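Local structure of S-adenosylmethionine:tRNA ribosyltransferase-isomerase (Thermotoga maritima, 1VKY) at residues 100-105 / 143-148. The protein probably transfers and isomerises the ribose moiety of S-adenosylmethionine onto preQ1-modified tRNA, yielding epoxyqueuosine in the queuosine pathway. Sequence-based numbering, arbitrary orientation.
Sequences EGIWKC and QPQDDR
Asp147 OD1 is gripped by two N-H donors of the facing segment, which reach it from opposite faces of the carboxylate plane. The backbone N of Gly101 lies 2.8 Å from Asp147 OD1, and the indole NE1 of Trp103 comes to 2.9 Å from the same oxygen. The indole bond is almost straight, at 176°, and OD1 sits at the ring edge in the indole plane, while the carboxylate plane is tilted 61° from the ring. Asp147 opens helix 147-153, and its CG stands anti to the carbonyl carbon, beside the backbone N (chi1 -78°). In the reverse direction Asp147 N donates to Glu100 OE2 at 2.6 Å, meeting that oxygen from above its carboxylate plane. The two acidic side chains slide past each other in opposite directions, leaving Glu100 OE1 and Asp147 OD2 just 3.3 Å apart. Arg97 forms a salt bridge with each of these oxygens, which probably offsets their repulsion. The contact is an example of a sheet strand bonded to the start of the helix that follows its neighbour: in the six-stranded antiparallel sheet 102-108 lies beside 138-143, and residues 144-146 lead from the latter into the helix, with Asp146 as N-cap through a weak bond to Arg148 N. Within this link Gln145 centres an inverse gamma turn and passes Gly101, their CA atoms 3.9 Å apart. Farther out, the extended Gln145 side chain runs beside Ile102, and its NE2 donates to Glu100 O at 3.3 Å, with that oxygen in the amide plane.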
loop_
_atom_site.group_PDB
_atom_site.type_symbol
_atom_site.label_atom_id
_atom_site.label_comp_id
_atom_site.label_asym_id
_atom_site.label_seq_id
_atom_site.Cartn_x
_atom_site.Cartn_y
_atom_site.Cartn_z
ATOM N N GLU B 100 -25.442 -21.390 8.886
ATOM C CA GLU B 100 -25.062 -21.107 10.270
ATOM C C GLU B 100 -24.734 -22.411 10.976
ATOM O O GLU B 100 -25.552 -23.311 11.020
ATOM C CB GLU B 100 -26.232 -20.429 10.997
ATOM C CG GLU B 100 -26.008 -20.150 12.486
ATOM C CD GLU B 100 -25.020 -19.019 12.772
ATOM O OE1 GLU B 100 -24.773 -18.169 11.901
ATOM O OE2 GLU B 100 -24.502 -18.953 13.902
ATOM N N GLY B 101 -23.530 -22.523 11.499
ATOM C CA GLY B 101 -23.136 -23.730 12.230
ATOM C C GLY B 101 -22.885 -24.997 11.419
ATOM O O GLY B 101 -22.708 -26.051 12.011
ATOM N N ILE B 102 -22.890 -24.910 10.079
ATOM C CA ILE B 102 -22.509 -26.018 9.179
ATOM C C ILE B 102 -21.428 -25.500 8.206
ATOM O O ILE B 102 -21.667 -24.593 7.372
ATOM C CB ILE B 102 -23.746 -26.631 8.414
ATOM C CG1 ILE B 102 -24.849 -27.032 9.380
ATOM C CG2 ILE B 102 -23.318 -27.848 7.595
ATOM C CD1 ILE B 102 -26.051 -27.681 8.727
ATOM N N TRP B 103 -20.234 -26.078 8.338
ATOM C CA TRP B 103 -19.052 -25.654 7.617
ATOM C C TRP B 103 -18.313 -26.802 6.950
ATOM O O TRP B 103 -18.179 -27.880 7.539
ATOM C CB TRP B 103 -18.082 -25.012 8.621
ATOM C CG TRP B 103 -18.532 -23.701 9.134
ATOM C CD1 TRP B 103 -19.513 -23.466 10.077
ATOM C CD2 TRP B 103 -18.034 -22.432 8.750
ATOM N NE1 TRP B 103 -19.645 -22.120 10.286
ATOM C CE2 TRP B 103 -18.754 -21.458 9.483
ATOM C CE3 TRP B 103 -17.053 -22.008 7.857
ATOM C CZ2 TRP B 103 -18.508 -20.099 9.356
ATOM C CZ3 TRP B 103 -16.798 -20.664 7.746
ATOM C CH2 TRP B 103 -17.535 -19.725 8.492
ATOM N N LYS B 104 -17.806 -26.554 5.737
ATOM C CA LYS B 104 -16.799 -27.391 5.137
ATOM C C LYS B 104 -15.512 -27.047 5.820
ATOM O O LYS B 104 -15.151 -25.878 5.894
ATOM C CB LYS B 104 -16.632 -27.125 3.641
ATOM C CG LYS B 104 -17.772 -27.638 2.822
ATOM C CD LYS B 104 -17.707 -27.143 1.388
ATOM C CE LYS B 104 -16.484 -27.616 0.654
ATOM N NZ LYS B 104 -16.672 -28.986 0.191
ATOM N N CYS B 105 -14.826 -28.074 6.294
ATOM C CA CYS B 105 -13.637 -27.923 7.120
ATOM C C CYS B 105 -12.525 -28.809 6.621
ATOM O O CYS B 105 -12.750 -29.869 6.048
ATOM C CB CYS B 105 -13.947 -28.327 8.565
ATOM S SG CYS B 105 -15.189 -27.272 9.348
ATOM N N GLN B 143 -22.478 -28.120 17.430
ATOM C CA GLN B 143 -23.536 -28.191 18.444
ATOM C C GLN B 143 -23.052 -27.300 19.592
ATOM O O GLN B 143 -22.058 -27.644 20.231
ATOM C CB GLN B 143 -23.735 -29.632 18.886
ATOM C CG GLN B 143 -24.961 -29.865 19.784
ATOM C CD GLN B 143 -25.412 -31.316 19.765
ATOM O OE1 GLN B 143 -25.522 -31.953 20.818
ATOM N NE2 GLN B 143 -25.660 -31.849 18.559
ATOM N N PRO B 144 -23.658 -26.122 19.798
ATOM C CA PRO B 144 -24.808 -25.638 19.050
ATOM C C PRO B 144 -24.385 -25.036 17.722
ATOM O O PRO B 144 -23.210 -24.746 17.521
ATOM C CB PRO B 144 -25.385 -24.547 19.963
ATOM C CG PRO B 144 -24.216 -23.985 20.667
ATOM C CD PRO B 144 -23.187 -25.110 20.758
ATOM N N GLN B 145 -25.344 -24.853 16.823
ATOM C CA GLN B 145 -25.085 -24.233 15.537
ATOM C C GLN B 145 -25.019 -22.728 15.675
ATOM O O GLN B 145 -25.958 -22.016 15.330
ATOM C CB GLN B 145 -26.159 -24.638 14.537
ATOM C CG GLN B 145 -26.026 -26.061 14.114
ATOM C CD GLN B 145 -27.157 -26.522 13.221
ATOM O OE1 GLN B 145 -27.909 -27.428 13.596
ATOM N NE2 GLN B 145 -27.287 -25.906 12.049
ATOM N N ASP B 146 -23.886 -22.253 16.170
ATOM C CA ASP B 146 -23.709 -20.844 16.520
ATOM C C ASP B 146 -22.302 -20.407 16.093
ATOM O O ASP B 146 -21.314 -20.793 16.695
ATOM C CB ASP B 146 -23.943 -20.681 18.034
ATOM C CG ASP B 146 -23.818 -19.225 18.535
ATOM O OD1 ASP B 146 -23.310 -18.326 17.830
ATOM O OD2 ASP B 146 -24.191 -18.893 19.676
ATOM N N ASP B 147 -22.220 -19.614 15.038
ATOM C CA ASP B 147 -20.933 -19.255 14.436
ATOM C C ASP B 147 -20.094 -18.366 15.347
ATOM O O ASP B 147 -18.855 -18.417 15.324
ATOM C CB ASP B 147 -21.140 -18.540 13.091
ATOM C CG ASP B 147 -21.485 -19.497 11.927
ATOM O OD1 ASP B 147 -21.510 -20.742 12.073
ATOM O OD2 ASP B 147 -21.742 -19.057 10.805
ATOM N N ARG B 148 -20.766 -17.520 16.117
ATOM C CA ARG B 148 -20.071 -16.620 17.043
ATOM C C ARG B 148 -19.341 -17.429 18.112
ATOM O O ARG B 148 -18.165 -17.197 18.393
ATOM C CB ARG B 148 -21.056 -15.630 17.658
ATOM C CG ARG B 148 -21.448 -14.520 16.687
#